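PDB 2DFA: hypothetical UPF0271 protein TTHB195 from Thermus thermophilus, which probably catalyses, in complex with PxpB and PxpC, the ATP-driven cleavage of 5-oxoproline to L-glutamate. Local coordinates for residues E191-A196 and R237-Q242. Sequence-based numbering, arbitrary orientation.
Sequences EAARRA and REALEQ
With CG rotated -65° from the backbone N about the CA-CB bond (chi1) and CD1 carried on anti to CA (chi2 178°), Leu240 brings its other methyl, CD2, to within 4.4 Å of the carbonyl carbon of Ala196. In the barrel-like beta/alpha fold of this LamB/YcsF protein, helix 189-201 packs here on helix 229-241, which in turn meets strands 2-9 and 246-247 of the curled parallel sheet. Leu240 also reaches inward to Val3 and Leu5 on strand 2-9 and to Val247, so it bridges helix and sheet.

The closest touch is methyl to methyl: Ala193 CB meets Ala239 CB at 3.7 Å. Small side chains let the backbones draw near, with the CA atoms of Ala193 and Ala239 only 6.0 Å apart. Ala239 points its CB at the partner helix, whereas Ala193 presents its methyl obliquely. No hydrogen bond crosses between the segments; the join is apolar, and Ala192 on Val232 and Ala196 on Val236 extend it along helix 229-241.

Arg237 and Glu241 form a salt bridge one turn apart on their own helix: Glu241 OE2 stands off the guanidinium plane, 3.5 Å from Arg237 NE, so the attraction is one of charge and not a directed hydrogen bond.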
loop_
_atom_site.group_PDB
_atom_site.type_symbol
_atom_site.label_atom_id
_atom_site.label_comp_id
_atom_site.label_asym_id
_atom_site.label_seq_id
_atom_site.Cartn_x
_atom_site.Cartn_y
_atom_site.Cartn_z
ATOM N N GLU A 191 25.880 -24.346 -20.202
ATOM C CA GLU A 191 25.592 -23.745 -21.504
ATOM C C GLU A 191 25.517 -22.216 -21.413
ATOM O O GLU A 191 25.977 -21.488 -22.279
ATOM C CB GLU A 191 24.264 -24.298 -22.031
ATOM C CG GLU A 191 24.027 -23.920 -23.496
ATOM C CD GLU A 191 22.635 -24.337 -23.923
ATOM O OE1 GLU A 191 22.285 -25.495 -23.735
ATOM O OE2 GLU A 191 21.933 -23.505 -24.506
ATOM N N ALA A 192 24.872 -21.741 -20.335
ATOM C CA ALA A 192 24.784 -20.301 -20.133
ATOM C C ALA A 192 26.173 -19.663 -20.060
ATOM O O ALA A 192 26.439 -18.607 -20.615
ATOM C CB ALA A 192 24.032 -20.055 -18.828
ATOM N N ALA A 193 27.066 -20.323 -19.303
ATOM C CA ALA A 193 28.442 -19.846 -19.250
ATOM C C ALA A 193 29.094 -19.905 -20.635
ATOM O O ALA A 193 29.840 -19.028 -21.049
ATOM C CB ALA A 193 29.209 -20.746 -18.283
ATOM N N ARG A 194 28.816 -21.022 -21.335
ATOM C CA ARG A 194 29.294 -21.171 -22.704
ATOM C C ARG A 194 28.842 -19.998 -23.582
ATOM O O ARG A 194 29.613 -19.382 -24.306
ATOM C CB ARG A 194 28.720 -22.480 -23.253
ATOM C CG ARG A 194 29.541 -23.026 -24.421
ATOM C CD ARG A 194 28.825 -24.165 -25.169
ATOM N NE ARG A 194 27.994 -24.971 -24.268
ATOM C CZ ARG A 194 28.625 -25.690 -23.328
ATOM N NH1 ARG A 194 29.938 -25.611 -23.212
ATOM N NH2 ARG A 194 27.928 -26.529 -22.558
ATOM N N ARG A 195 27.524 -19.728 -23.522
ATOM C CA ARG A 195 26.966 -18.624 -24.295
ATOM C C ARG A 195 27.566 -17.279 -23.870
ATOM O O ARG A 195 27.873 -16.414 -24.677
ATOM C CB ARG A 195 25.448 -18.620 -24.078
ATOM C CG ARG A 195 24.769 -19.855 -24.675
ATOM C CD ARG A 195 23.320 -20.025 -24.190
ATOM N NE ARG A 195 22.484 -18.892 -24.604
ATOM C CZ ARG A 195 21.905 -18.961 -25.815
ATOM N NH1 ARG A 195 22.108 -20.018 -26.581
ATOM N NH2 ARG A 195 21.103 -17.976 -26.225
ATOM N N ALA A 196 27.702 -17.107 -22.543
ATOM C CA ALA A 196 28.270 -15.861 -22.038
ATOM C C ALA A 196 29.649 -15.572 -22.645
ATOM O O ALA A 196 29.929 -14.489 -23.139
ATOM C CB ALA A 196 28.376 -15.971 -20.518
ATOM N N ARG A 237 30.658 -16.522 -14.153
ATOM C CA ARG A 237 31.814 -15.740 -13.728
ATOM C C ARG A 237 33.110 -16.535 -13.862
ATOM O O ARG A 237 34.124 -16.014 -14.327
ATOM C CB ARG A 237 31.654 -15.279 -12.277
ATOM C CG ARG A 237 32.722 -14.282 -11.848
ATOM C CD ARG A 237 32.656 -13.982 -10.358
ATOM N NE ARG A 237 33.659 -12.998 -9.959
ATOM C CZ ARG A 237 33.617 -11.710 -10.284
ATOM N NH1 ARG A 237 32.616 -11.240 -11.015
ATOM N NH2 ARG A 237 34.581 -10.891 -9.886
ATOM N N GLU A 238 33.071 -17.798 -13.453
ATOM C CA GLU A 238 34.251 -18.652 -13.526
ATOM C C GLU A 238 34.700 -18.886 -14.965
ATOM O O GLU A 238 35.891 -18.816 -15.273
ATOM C CB GLU A 238 33.977 -19.988 -12.826
ATOM C CG GLU A 238 33.733 -19.839 -11.328
ATOM C CD GLU A 238 33.545 -21.166 -10.616
ATOM O OE1 GLU A 238 32.570 -21.884 -10.925
ATOM O OE2 GLU A 238 34.375 -21.489 -9.741
ATOM N N ALA A 239 33.745 -19.156 -15.849
ATOM C CA ALA A 239 34.063 -19.386 -17.250
ATOM C C ALA A 239 34.749 -18.155 -17.829
ATOM O O ALA A 239 35.680 -18.266 -18.624
ATOM C CB ALA A 239 32.792 -19.695 -18.030
ATOM N N LEU A 240 34.289 -16.979 -17.414
ATOM C CA LEU A 240 34.853 -15.725 -17.894
ATOM C C LEU A 240 36.250 -15.458 -17.337
ATOM O O LEU A 240 37.144 -15.033 -18.068
ATOM C CB LEU A 240 33.926 -14.558 -17.534
ATOM C CG LEU A 240 32.547 -14.538 -18.202
ATOM C CD1 LEU A 240 31.744 -13.348 -17.693
ATOM C CD2 LEU A 240 32.709 -14.459 -19.712
ATOM N N GLU A 241 36.433 -15.708 -16.044
ATOM C CA GLU A 241 37.725 -15.480 -15.409
ATOM C C GLU A 241 38.760 -16.518 -15.830
ATOM O O GLU A 241 39.927 -16.190 -16.039
ATOM C CB GLU A 241 37.574 -15.473 -13.887
ATOM C CG GLU A 241 36.660 -14.374 -13.374
ATOM C CD GLU A 241 36.631 -14.293 -11.863
ATOM O OE1 GLU A 241 36.317 -15.314 -11.215
ATOM O OE2 GLU A 241 36.918 -13.204 -11.324
ATOM N N GLN A 242 38.334 -17.772 -15.953
ATOM C CA GLN A 242 39.243 -18.830 -16.372
ATOM C C GLN A 242 39.615 -18.598 -17.831
ATOM O O GLN A 242 40.570 -19.184 -18.343
ATOM C CB GLN A 242 38.585 -20.203 -16.215
ATOM C CG GLN A 242 38.536 -20.710 -14.782
ATOM C CD GLN A 242 37.931 -22.098 -14.675
ATOM O OE1 GLN A 242 38.639 -23.084 -14.467
ATOM N NE2 GLN A 242 36.612 -22.181 -14.817
#